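Local structure of long form salivary protein D7L (Phlebotomus duboscqi, 6MT7) at residues 25-30 with 35-40; 125-130 with 134-139; 163-168 with 223-228. The protein binds and sequesters cysteinyl leukotrienes and a thromboxane A2 analogue, countering the host response during blood feeding by sand flies. One frame throughout, in Å; residues are numbered along the deposited sequence.

Interaction 1. Residues 25-30 with 35-40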
loop_
_atom_site.group_PDB
_atom_site.type_symbol
_atom_site.label_atom_id
_atom_site.label_comp_id
_atom_site.label_asym_id
_atom_site.label_seq_id
_atom_site.Cartn_x
_atom_site.Cartn_y
_atom_site.Cartn_z
ATOM N N ALA A 25 -7.292 -2.507 17.114
ATOM C CA ALA A 25 -6.714 -1.394 17.850
ATOM C C ALA A 25 -7.780 -0.522 18.498
ATOM O O ALA A 25 -8.813 -0.219 17.893
ATOM C CB ALA A 25 -5.865 -0.533 16.918
ATOM N N LYS A 26 -7.479 -0.067 19.722
ATOM C CA LYS A 26 -8.373 0.836 20.443
ATOM C C LYS A 26 -8.651 2.116 19.655
ATOM O O LYS A 26 -9.761 2.668 19.712
ATOM C CB LYS A 26 -7.751 1.177 21.796
ATOM C CG LYS A 26 -8.711 1.813 22.767
ATOM C CD LYS A 26 -9.496 0.741 23.473
ATOM C CE LYS A 26 -10.141 1.273 24.726
ATOM N NZ LYS A 26 -11.194 0.336 25.164
ATOM N N SER A 27 -7.656 2.612 18.925
ATOM C CA SER A 27 -7.756 3.911 18.279
ATOM C C SER A 27 -8.197 3.837 16.825
ATOM O O SER A 27 -8.168 4.867 16.139
ATOM C CB SER A 27 -6.421 4.657 18.386
ATOM O OG SER A 27 -6.153 5.004 19.734
ATOM N N LEU A 28 -8.649 2.667 16.350
ATOM C CA LEU A 28 -9.088 2.549 14.954
ATOM C C LEU A 28 -10.045 3.670 14.554
ATOM O O LEU A 28 -9.868 4.305 13.506
ATOM C CB LEU A 28 -9.756 1.190 14.715
ATOM C CG LEU A 28 -10.288 0.968 13.291
ATOM C CD1 LEU A 28 -9.142 0.897 12.272
ATOM C CD2 LEU A 28 -11.174 -0.285 13.197
ATOM N N ARG A 29 -11.075 3.916 15.372
ATOM C CA ARG A 29 -12.063 4.935 15.020
ATOM C C ARG A 29 -11.418 6.308 14.900
ATOM O O ARG A 29 -11.833 7.124 14.066
ATOM C CB ARG A 29 -13.184 4.980 16.060
ATOM C CG ARG A 29 -14.372 5.859 15.626
ATOM C CD ARG A 29 -14.262 7.306 16.136
ATOM N NE ARG A 29 -15.335 8.141 15.593
ATOM C CZ ARG A 29 -15.386 8.613 14.354
ATOM N NH1 ARG A 29 -14.419 8.353 13.483
ATOM N NH2 ARG A 29 -16.430 9.352 13.974
ATOM N N GLU A 30 -10.418 6.589 15.740
ATOM C CA GLU A 30 -9.727 7.872 15.635
ATOM C C GLU A 30 -8.998 7.996 14.306
ATOM O O GLU A 30 -9.007 9.065 13.685
ATOM C CB GLU A 30 -8.755 8.055 16.797
ATOM C CG GLU A 30 -9.447 8.191 18.152
ATOM C CD GLU A 30 -10.519 9.271 18.176
ATOM O OE1 GLU A 30 -11.578 9.045 18.799
ATOM O OE2 GLU A 30 -10.313 10.350 17.584
ATOM N N ASN A 35 -7.077 11.292 13.119
ATOM C CA ASN A 35 -6.494 11.561 14.425
ATOM C C ASN A 35 -5.613 10.374 14.777
ATOM O O ASN A 35 -6.060 9.228 14.682
ATOM C CB ASN A 35 -7.591 11.766 15.480
ATOM C CG ASN A 35 -7.032 12.001 16.864
ATOM O OD1 ASN A 35 -5.955 12.576 17.016
ATOM N ND2 ASN A 35 -7.760 11.561 17.885
ATOM N N LEU A 36 -4.367 10.643 15.187
ATOM C CA LEU A 36 -3.364 9.599 15.396
ATOM C C LEU A 36 -2.873 9.663 16.834
ATOM O O LEU A 36 -1.845 10.298 17.117
ATOM C CB LEU A 36 -2.194 9.753 14.425
ATOM C CG LEU A 36 -2.537 9.646 12.943
ATOM C CD1 LEU A 36 -1.275 9.872 12.114
ATOM C CD2 LEU A 36 -3.161 8.300 12.611
ATOM N N PRO A 37 -3.566 9.011 17.765
ATOM C CA PRO A 37 -3.194 9.119 19.180
ATOM C C PRO A 37 -1.852 8.477 19.485
ATOM O O PRO A 37 -1.340 7.626 18.754
ATOM C CB PRO A 37 -4.329 8.375 19.907
ATOM C CG PRO A 37 -5.479 8.363 18.922
ATOM C CD PRO A 37 -4.809 8.245 17.580
ATOM N N ASN A 38 -1.295 8.887 20.627
ATOM C CA ASN A 38 0.026 8.424 21.058
ATOM C C ASN A 38 -0.105 7.098 21.808
ATOM O O ASN A 38 0.042 7.011 23.031
ATOM C CB ASN A 38 0.705 9.493 21.906
ATOM C CG ASN A 38 2.132 9.134 22.277
ATOM O OD1 ASN A 38 2.780 8.334 21.605
ATOM N ND2 ASN A 38 2.635 9.743 23.356
ATOM N N ASP A 39 -0.384 6.042 21.045
ATOM C CA ASP A 39 -0.397 4.696 21.609
ATOM C C ASP A 39 0.305 3.735 20.660
ATOM O O ASP A 39 0.520 4.033 19.487
ATOM C CB ASP A 39 -1.822 4.196 21.963
ATOM C CG ASP A 39 -2.814 4.261 20.802
ATOM O OD1 ASP A 39 -2.515 3.754 19.695
ATOM O OD2 ASP A 39 -3.935 4.769 21.025
ATOM N N GLU A 40 0.700 2.582 21.208
ATOM C CA GLU A 40 1.567 1.659 20.478
ATOM C C GLU A 40 0.942 1.195 19.168
ATOM O O GLU A 40 1.628 1.128 18.143
ATOM C CB GLU A 40 1.905 0.453 21.363
ATOM C CG GLU A 40 2.825 -0.569 20.686
ATOM C CD GLU A 40 3.266 -1.646 21.667
ATOM O OE1 GLU A 40 3.385 -1.324 22.865
ATOM O OE2 GLU A 40 3.472 -2.797 21.250
HETATM O O HOH W 1 -4.806 1.906 19.373
#
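Ser27, Glu30, Asn35, Pro37 and Asp39 join the start of the short helix 28-32 to the segment that leads into helix 40-52, closing a helical loop at the surface of the PBP/GOBP (odorant-binding-protein) fold. Side-chain hydrogen bonds hold both ends. Ser27, in the N-cap position of helix 28-32, makes no capping bond with its hydroxyl; instead OG donates to Asp39 OD2 at 2.6 Å, on the syn lone pair of that oxygen. Asp39 caps a backbone N in the first turn of helix 40-52, its CG between the backbone N and the carbonyl carbon (chi1 54°), which puts OD2 before the serine. Its OD1 bonds Thr42 OG1 and also takes a hydrogen from a water that accepts from Ser27 N at 3.0 Å, so the carboxylate grips the serine both directly and through water. At the other end Glu30 and Asn35 lie side by side, their planes 80° apart: Asn35 ND2 sends a nearly straight bond (173°) to Glu30 OE2 at 2.8 Å, within its own amide plane but from above the carboxylate plane. Glu30 OE1 forms a salt bridge with Arg33. One backbone bond, Asn35 N to Glu30 O at 3.0 Å, runs alongside. Between them lies van der Waals packing on the Pro37 ring, which also touches Trp31. Leu36 turns to the other side, into the ligand pocket, where it touches a bound Triton X-100 fragment. Glu30 CB, its side chain crossing the proline at about a right angle, lies 3.9 Å from Pro37 CG, and Ser27 OG meets that carbon at 3.5 Å.

Interaction 2. Residues 125-130 with 134-139; sequences EWFTQN and KPKGTK
The ring of Phe127 stands between the end of helix 120-128 and the chain at Lys134, Pro135 and Lys136, and each partner meets a different part of it. Lys134 O comes to the edge, near the ring plane, 3.3 Å from Phe127 CE1. Pro135 CA approaches obliquely, 4.1 Å from Phe127 CD1. Lys136 crosses the ring at about a right angle: its CG sits over one face, offset toward the rim, and its extended chain carries CE to 3.9 Å from Phe127 CE2. The opposite face is taken by Trp126, whose CE3 lies over the ring centre, so the phenyl group is held between an indole and an aliphatic lysine chain. Asn130 ND2 in turn sits over a face of that indole while giving a nearly straight bond (171°) to Trp126 O at 2.7 Å, which ties Asn130 to the last turn of the helix. Beyond Lys134 the chain forms a type II beta turn from Pro135 to Thr138, with Gly137 at positive phi. Lys134 braces it from within: with chi3 and chi4 both bent (83° and 70°), NZ curls back to donate to Thr138 O at 2.8 Å, in the carbonyl plane, and to Pro135 O at 3.0 Å. Pro135 O also accepts from Thr138 N, the two donors arriving from opposite faces of its plane. Lys136 probably contributes to leukotriene C4 and thromboxane A2 binding, as in related proteins; packing on Phe127 and a cation-pi contact with Phe12 probably help direct its ammonium group, and its side chain lies about 7 Å from a bound Triton X-100 fragment.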
loop_
_atom_site.group_PDB
_atom_site.type_symbol
_atom_site.label_atom_id
_atom_site.label_comp_id
_atom_site.label_asym_id
_atom_site.label_seq_id
_atom_site.Cartn_x
_atom_site.Cartn_y
_atom_site.Cartn_z
ATOM N N GLU A 125 -12.800 11.964 -7.595
ATOM C CA GLU A 125 -12.431 12.556 -8.876
ATOM C C GLU A 125 -11.322 11.763 -9.547
ATOM O O GLU A 125 -11.396 11.484 -10.747
ATOM C CB GLU A 125 -12.016 14.017 -8.693
ATOM C CG GLU A 125 -13.178 14.918 -8.294
ATOM C CD GLU A 125 -12.772 16.363 -8.087
ATOM O OE1 GLU A 125 -11.552 16.643 -8.034
ATOM O OE2 GLU A 125 -13.680 17.216 -7.953
ATOM N N TRP A 126 -10.295 11.372 -8.787
ATOM C CA TRP A 126 -9.233 10.560 -9.371
ATOM C C TRP A 126 -9.801 9.281 -9.984
ATOM O O TRP A 126 -9.443 8.909 -11.107
ATOM C CB TRP A 126 -8.163 10.218 -8.319
ATOM C CG TRP A 126 -6.987 9.548 -8.954
ATOM C CD1 TRP A 126 -5.856 10.152 -9.439
ATOM C CD2 TRP A 126 -6.851 8.151 -9.256
ATOM N NE1 TRP A 126 -5.022 9.215 -10.002
ATOM C CE2 TRP A 126 -5.616 7.982 -9.912
ATOM C CE3 TRP A 126 -7.661 7.029 -9.042
ATOM C CZ2 TRP A 126 -5.158 6.729 -10.340
ATOM C CZ3 TRP A 126 -7.202 5.782 -9.470
ATOM C CH2 TRP A 126 -5.964 5.647 -10.103
ATOM N N PHE A 127 -10.682 8.583 -9.254
ATOM C CA PHE A 127 -11.187 7.296 -9.744
ATOM C C PHE A 127 -12.075 7.468 -10.969
ATOM O O PHE A 127 -11.999 6.668 -11.914
ATOM C CB PHE A 127 -11.958 6.564 -8.647
ATOM C CG PHE A 127 -11.081 5.739 -7.750
ATOM C CD1 PHE A 127 -10.676 4.468 -8.130
ATOM C CD2 PHE A 127 -10.646 6.243 -6.543
ATOM C CE1 PHE A 127 -9.852 3.712 -7.314
ATOM C CE2 PHE A 127 -9.828 5.489 -5.723
ATOM C CZ PHE A 127 -9.441 4.222 -6.107
ATOM N N THR A 128 -12.932 8.490 -10.966
ATOM C CA THR A 128 -13.779 8.731 -12.130
ATOM C C THR A 128 -12.936 9.015 -13.363
ATOM O O THR A 128 -13.282 8.594 -14.474
ATOM C CB THR A 128 -14.741 9.891 -11.864
ATOM O OG1 THR A 128 -15.601 9.554 -10.769
ATOM C CG2 THR A 128 -15.606 10.163 -13.104
ATOM N N GLN A 129 -11.809 9.697 -13.181
ATOM C CA GLN A 129 -10.925 10.067 -14.278
ATOM C C GLN A 129 -9.886 9.006 -14.619
ATOM O O GLN A 129 -9.104 9.210 -15.554
ATOM C CB GLN A 129 -10.218 11.383 -13.951
ATOM C CG GLN A 129 -11.191 12.528 -13.733
ATOM C CD GLN A 129 -10.507 13.813 -13.317
ATOM O OE1 GLN A 129 -9.305 13.991 -13.529
ATOM N NE2 GLN A 129 -11.273 14.719 -12.719
ATOM N N ASN A 130 -9.850 7.886 -13.898
ATOM C CA ASN A 130 -8.882 6.818 -14.156
ATOM C C ASN A 130 -9.640 5.494 -14.208
ATOM O O ASN A 130 -9.466 4.629 -13.346
ATOM C CB ASN A 130 -7.782 6.794 -13.090
ATOM C CG ASN A 130 -6.824 7.947 -13.227
ATOM O OD1 ASN A 130 -5.844 7.864 -13.962
ATOM N ND2 ASN A 130 -7.115 9.045 -12.537
ATOM N N LYS A 134 -9.101 -0.360 -10.915
ATOM C CA LYS A 134 -10.213 -0.992 -10.216
ATOM C C LYS A 134 -11.008 0.038 -9.409
ATOM O O LYS A 134 -10.445 0.684 -8.509
ATOM C CB LYS A 134 -9.714 -2.095 -9.281
ATOM C CG LYS A 134 -10.840 -2.807 -8.549
ATOM C CD LYS A 134 -10.342 -3.568 -7.329
ATOM C CE LYS A 134 -10.206 -2.646 -6.126
ATOM N NZ LYS A 134 -11.558 -2.221 -5.624
ATOM N N PRO A 135 -12.293 0.216 -9.692
ATOM C CA PRO A 135 -13.076 1.201 -8.939
ATOM C C PRO A 135 -13.335 0.737 -7.518
ATOM O O PRO A 135 -13.351 -0.462 -7.214
ATOM C CB PRO A 135 -14.384 1.308 -9.734
ATOM C CG PRO A 135 -14.484 0.040 -10.490
ATOM C CD PRO A 135 -13.079 -0.436 -10.758
ATOM N N LYS A 136 -13.510 1.716 -6.634
ATOM C CA LYS A 136 -14.058 1.428 -5.319
ATOM C C LYS A 136 -15.423 0.776 -5.464
ATOM O O LYS A 136 -16.254 1.210 -6.269
ATOM C CB LYS A 136 -14.182 2.711 -4.503
ATOM C CG LYS A 136 -12.869 3.256 -3.977
ATOM C CD LYS A 136 -13.154 4.349 -2.964
ATOM C CE LYS A 136 -11.888 4.980 -2.451
ATOM N NZ LYS A 136 -12.218 6.017 -1.434
ATOM N N GLY A 137 -15.647 -0.276 -4.679
ATOM C CA GLY A 137 -16.889 -1.014 -4.693
ATOM C C GLY A 137 -16.868 -2.246 -5.565
ATOM O O GLY A 137 -17.821 -3.034 -5.521
ATOM N N THR A 138 -15.811 -2.435 -6.347
ATOM C CA THR A 138 -15.694 -3.541 -7.287
ATOM C C THR A 138 -14.627 -4.516 -6.804
ATOM O O THR A 138 -13.550 -4.099 -6.364
ATOM C CB THR A 138 -15.342 -3.022 -8.681
ATOM O OG1 THR A 138 -16.434 -2.232 -9.178
ATOM C CG2 THR A 138 -15.076 -4.173 -9.651
ATOM N N LYS A 139 -14.930 -5.811 -6.890
ATOM C CA LYS A 139 -13.969 -6.829 -6.485
ATOM C C LYS A 139 -12.842 -6.955 -7.503
ATOM O O LYS A 139 -13.028 -6.754 -8.706
ATOM C CB LYS A 139 -14.655 -8.186 -6.318
ATOM C CG LYS A 139 -15.613 -8.248 -5.148
ATOM C CD LYS A 139 -15.792 -9.674 -4.638
ATOM C CE LYS A 139 -16.297 -10.597 -5.725
ATOM N NZ LYS A 139 -16.642 -11.942 -5.174
#

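Interaction 3. Residues 163-168 with 223-228; sequences YYYRLV and ILDNQS
Tyr165 and Leu224 mark the closest backbone approach, their CA atoms 6.7 Å apart, where the chain leaving helix 159-164 meets the last turns of helix 220-227. The first of these helices finishes in a Schellman motif: Arg166 takes positive phi (57°), and its N bonds back to Tyr163 O at 2.8 Å. In the second, Ser228 binds Asp225 O twice, through N and through OG, the hydroxyl at 2.6 Å.

Tyr165 carries the side-chain contact. Its CG lies opposite the carbonyl carbon (chi1 -64°), extending the ring along the flank of helix 220-227, where it meets two consecutive residues at a slant. Near the root, Leu224 CB packs 3.6 Å from Tyr165 CD1, while Leu224 CD1 reaches Tyr165 CB at 3.8 Å. Farther out, Tyr165 OH comes within 3.3 Å of Asp225 CB, a carbon contact; the ring and carboxylate planes stand 80° apart. The acid is engaged elsewhere, with OD2 hydrogen-bonded to Ser141 OG and making a long, weak ion pair with Lys139.

Arg166 turns to another side, its NH1 bonding Tyr164 O at 3.1 Å within the guanidinium plane and also hydrogen-bonded to Tyr231 OH, NH2 forming a salt bridge to Asp9, and the group making a cation-pi contact with Trp13. The contact of Tyr165 with helix 220-227 is van der Waals packing in the C-terminal half of the two-domain D7 protein, away from the annotated ligand sites. Tyr165 is flanked by Tyr210 of helix 203-216 and by Ile140 of helix 140-144, which Asp225 also touches, while Arg166 ties the turn to helix 8-21.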
loop_
_atom_site.group_PDB
_atom_site.type_symbol
_atom_site.label_atom_id
_atom_site.label_comp_id
_atom_site.label_asym_id
_atom_site.label_seq_id
_atom_site.Cartn_x
_atom_site.Cartn_y
_atom_site.Cartn_z
ATOM N N TYR A 163 -1.386 -7.967 -9.264
ATOM C CA TYR A 163 -1.115 -6.562 -8.980
ATOM C C TYR A 163 -2.051 -6.035 -7.889
ATOM O O TYR A 163 -1.604 -5.414 -6.918
ATOM C CB TYR A 163 -1.237 -5.711 -10.256
ATOM C CG TYR A 163 -1.182 -4.241 -9.914
ATOM C CD1 TYR A 163 0.031 -3.617 -9.667
ATOM C CD2 TYR A 163 -2.352 -3.492 -9.772
ATOM C CE1 TYR A 163 0.088 -2.289 -9.298
ATOM C CE2 TYR A 163 -2.306 -2.165 -9.389
ATOM C CZ TYR A 163 -1.082 -1.566 -9.160
ATOM O OH TYR A 163 -1.020 -0.242 -8.788
ATOM N N TYR A 164 -3.357 -6.284 -8.013
ATOM C CA TYR A 164 -4.274 -5.679 -7.052
ATOM C C TYR A 164 -4.208 -6.350 -5.685
ATOM O O TYR A 164 -4.513 -5.709 -4.671
ATOM C CB TYR A 164 -5.699 -5.682 -7.612
ATOM C CG TYR A 164 -5.874 -4.534 -8.573
ATOM C CD1 TYR A 164 -6.022 -3.233 -8.109
ATOM C CD2 TYR A 164 -5.820 -4.739 -9.938
ATOM C CE1 TYR A 164 -6.158 -2.166 -8.986
ATOM C CE2 TYR A 164 -5.945 -3.680 -10.823
ATOM C CZ TYR A 164 -6.112 -2.397 -10.342
ATOM O OH TYR A 164 -6.238 -1.345 -11.225
ATOM N N TYR A 165 -3.806 -7.619 -5.626
ATOM C CA TYR A 165 -3.477 -8.232 -4.341
ATOM C C TYR A 165 -2.144 -7.741 -3.788
ATOM O O TYR A 165 -1.798 -8.094 -2.657
ATOM C CB TYR A 165 -3.408 -9.750 -4.465
ATOM C CG TYR A 165 -4.706 -10.426 -4.821
ATOM C CD1 TYR A 165 -5.925 -9.956 -4.350
ATOM C CD2 TYR A 165 -4.701 -11.563 -5.620
ATOM C CE1 TYR A 165 -7.124 -10.610 -4.683
ATOM C CE2 TYR A 165 -5.880 -12.214 -5.960
ATOM C CZ TYR A 165 -7.081 -11.736 -5.493
ATOM O OH TYR A 165 -8.240 -12.406 -5.846
ATOM N N ARG A 166 -1.404 -6.938 -4.558
ATOM C CA ARG A 166 -0.080 -6.445 -4.178
ATOM C C ARG A 166 0.877 -7.596 -3.884
ATOM O O ARG A 166 1.684 -7.548 -2.949
ATOM C CB ARG A 166 -0.146 -5.455 -3.012
ATOM C CG ARG A 166 -0.301 -3.996 -3.478
ATOM C CD ARG A 166 -1.700 -3.755 -4.059
ATOM N NE ARG A 166 -1.900 -2.371 -4.496
ATOM C CZ ARG A 166 -3.067 -1.884 -4.921
ATOM N NH1 ARG A 166 -4.145 -2.662 -4.978
ATOM N NH2 ARG A 166 -3.170 -0.610 -5.277
ATOM N N LEU A 167 0.802 -8.638 -4.713
ATOM C CA LEU A 167 1.886 -9.609 -4.766
ATOM C C LEU A 167 3.045 -9.080 -5.602
ATOM O O LEU A 167 4.206 -9.396 -5.316
ATOM C CB LEU A 167 1.385 -10.936 -5.337
ATOM C CG LEU A 167 0.152 -11.505 -4.625
ATOM C CD1 LEU A 167 -0.302 -12.811 -5.269
ATOM C CD2 LEU A 167 0.438 -11.695 -3.150
ATOM N N VAL A 168 2.739 -8.286 -6.631
ATOM C CA VAL A 168 3.717 -7.646 -7.503
ATOM C C VAL A 168 3.300 -6.193 -7.688
ATOM O O VAL A 168 2.137 -5.832 -7.496
ATOM C CB VAL A 168 3.846 -8.331 -8.889
ATOM C CG1 VAL A 168 4.356 -9.773 -8.750
ATOM C CG2 VAL A 168 2.513 -8.280 -9.675
ATOM N N ILE A 223 -9.795 -14.473 0.421
ATOM C CA ILE A 223 -10.080 -13.489 1.460
ATOM C C ILE A 223 -9.724 -12.083 0.984
ATOM O O ILE A 223 -10.492 -11.134 1.189
ATOM C CB ILE A 223 -9.344 -13.866 2.759
ATOM C CG1 ILE A 223 -9.919 -15.164 3.339
ATOM C CG2 ILE A 223 -9.437 -12.732 3.782
ATOM C CD1 ILE A 223 -9.145 -15.696 4.512
ATOM N N LEU A 224 -8.567 -11.920 0.332
ATOM C CA LEU A 224 -8.239 -10.615 -0.237
ATOM C C LEU A 224 -9.280 -10.182 -1.263
ATOM O O LEU A 224 -9.649 -9.005 -1.324
ATOM C CB LEU A 224 -6.858 -10.635 -0.889
ATOM C CG LEU A 224 -5.639 -10.633 0.025
ATOM C CD1 LEU A 224 -4.362 -10.537 -0.824
ATOM C CD2 LEU A 224 -5.714 -9.509 1.065
ATOM N N ASP A 225 -9.746 -11.113 -2.095
ATOM C CA ASP A 225 -10.742 -10.738 -3.090
ATOM C C ASP A 225 -12.039 -10.306 -2.416
ATOM O O ASP A 225 -12.652 -9.307 -2.818
ATOM C CB ASP A 225 -10.979 -11.892 -4.059
ATOM C CG ASP A 225 -11.798 -11.483 -5.260
ATOM O OD1 ASP A 225 -11.543 -10.390 -5.815
ATOM O OD2 ASP A 225 -12.703 -12.253 -5.651
ATOM N N ASN A 226 -12.450 -11.033 -1.372
ATOM C CA ASN A 226 -13.656 -10.688 -0.626
ATOM C C ASN A 226 -13.526 -9.330 0.057
ATOM O O ASN A 226 -14.509 -8.577 0.140
ATOM C CB ASN A 226 -13.944 -11.806 0.377
ATOM C CG ASN A 226 -15.016 -11.450 1.380
ATOM O OD1 ASN A 226 -14.744 -10.822 2.407
ATOM N ND2 ASN A 226 -16.243 -11.881 1.105
ATOM N N GLN A 227 -12.319 -8.977 0.510
ATOM C CA GLN A 227 -12.070 -7.668 1.106
ATOM C C GLN A 227 -11.897 -6.562 0.082
ATOM O O GLN A 227 -11.901 -5.388 0.467
ATOM C CB GLN A 227 -10.811 -7.699 1.971
ATOM C CG GLN A 227 -10.915 -8.561 3.202
ATOM C CD GLN A 227 -9.587 -8.709 3.903
ATOM O OE1 GLN A 227 -8.538 -8.301 3.383
ATOM N NE2 GLN A 227 -9.615 -9.296 5.089
ATOM N N SER A 228 -11.735 -6.900 -1.196
ATOM C CA SER A 228 -11.221 -5.945 -2.175
ATOM C C SER A 228 -12.161 -4.834 -2.646
ATOM O O SER A 228 -11.663 -3.858 -3.219
ATOM C CB SER A 228 -10.696 -6.701 -3.406
ATOM O OG SER A 228 -11.733 -7.260 -4.210
#

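How the interactions relate
From the N terminus, interaction 1 closes the short excursion that contains the rest of helix 28-32, interaction 2 closes the turn after helix 120-128, and interaction 3 spans 54 residues to bring the C-terminal helix 220-227 back to the end of helix 159-164. The three follow in series, none nesting in or crossing another. Interaction 1 stands apart at the surface of the N-terminal half, which holds the bound Triton fragment, its centre about 28 Å from that of interaction 2. Interactions 2 and 3 touch: Lys134 NZ reaches Ser228 O at 2.9 Å and Lys134 N meets Tyr164 OH at 3.0 Å, both probable hydrogen bonds, so the linker 134-139 joins both C-terminal segments to helix 120-128.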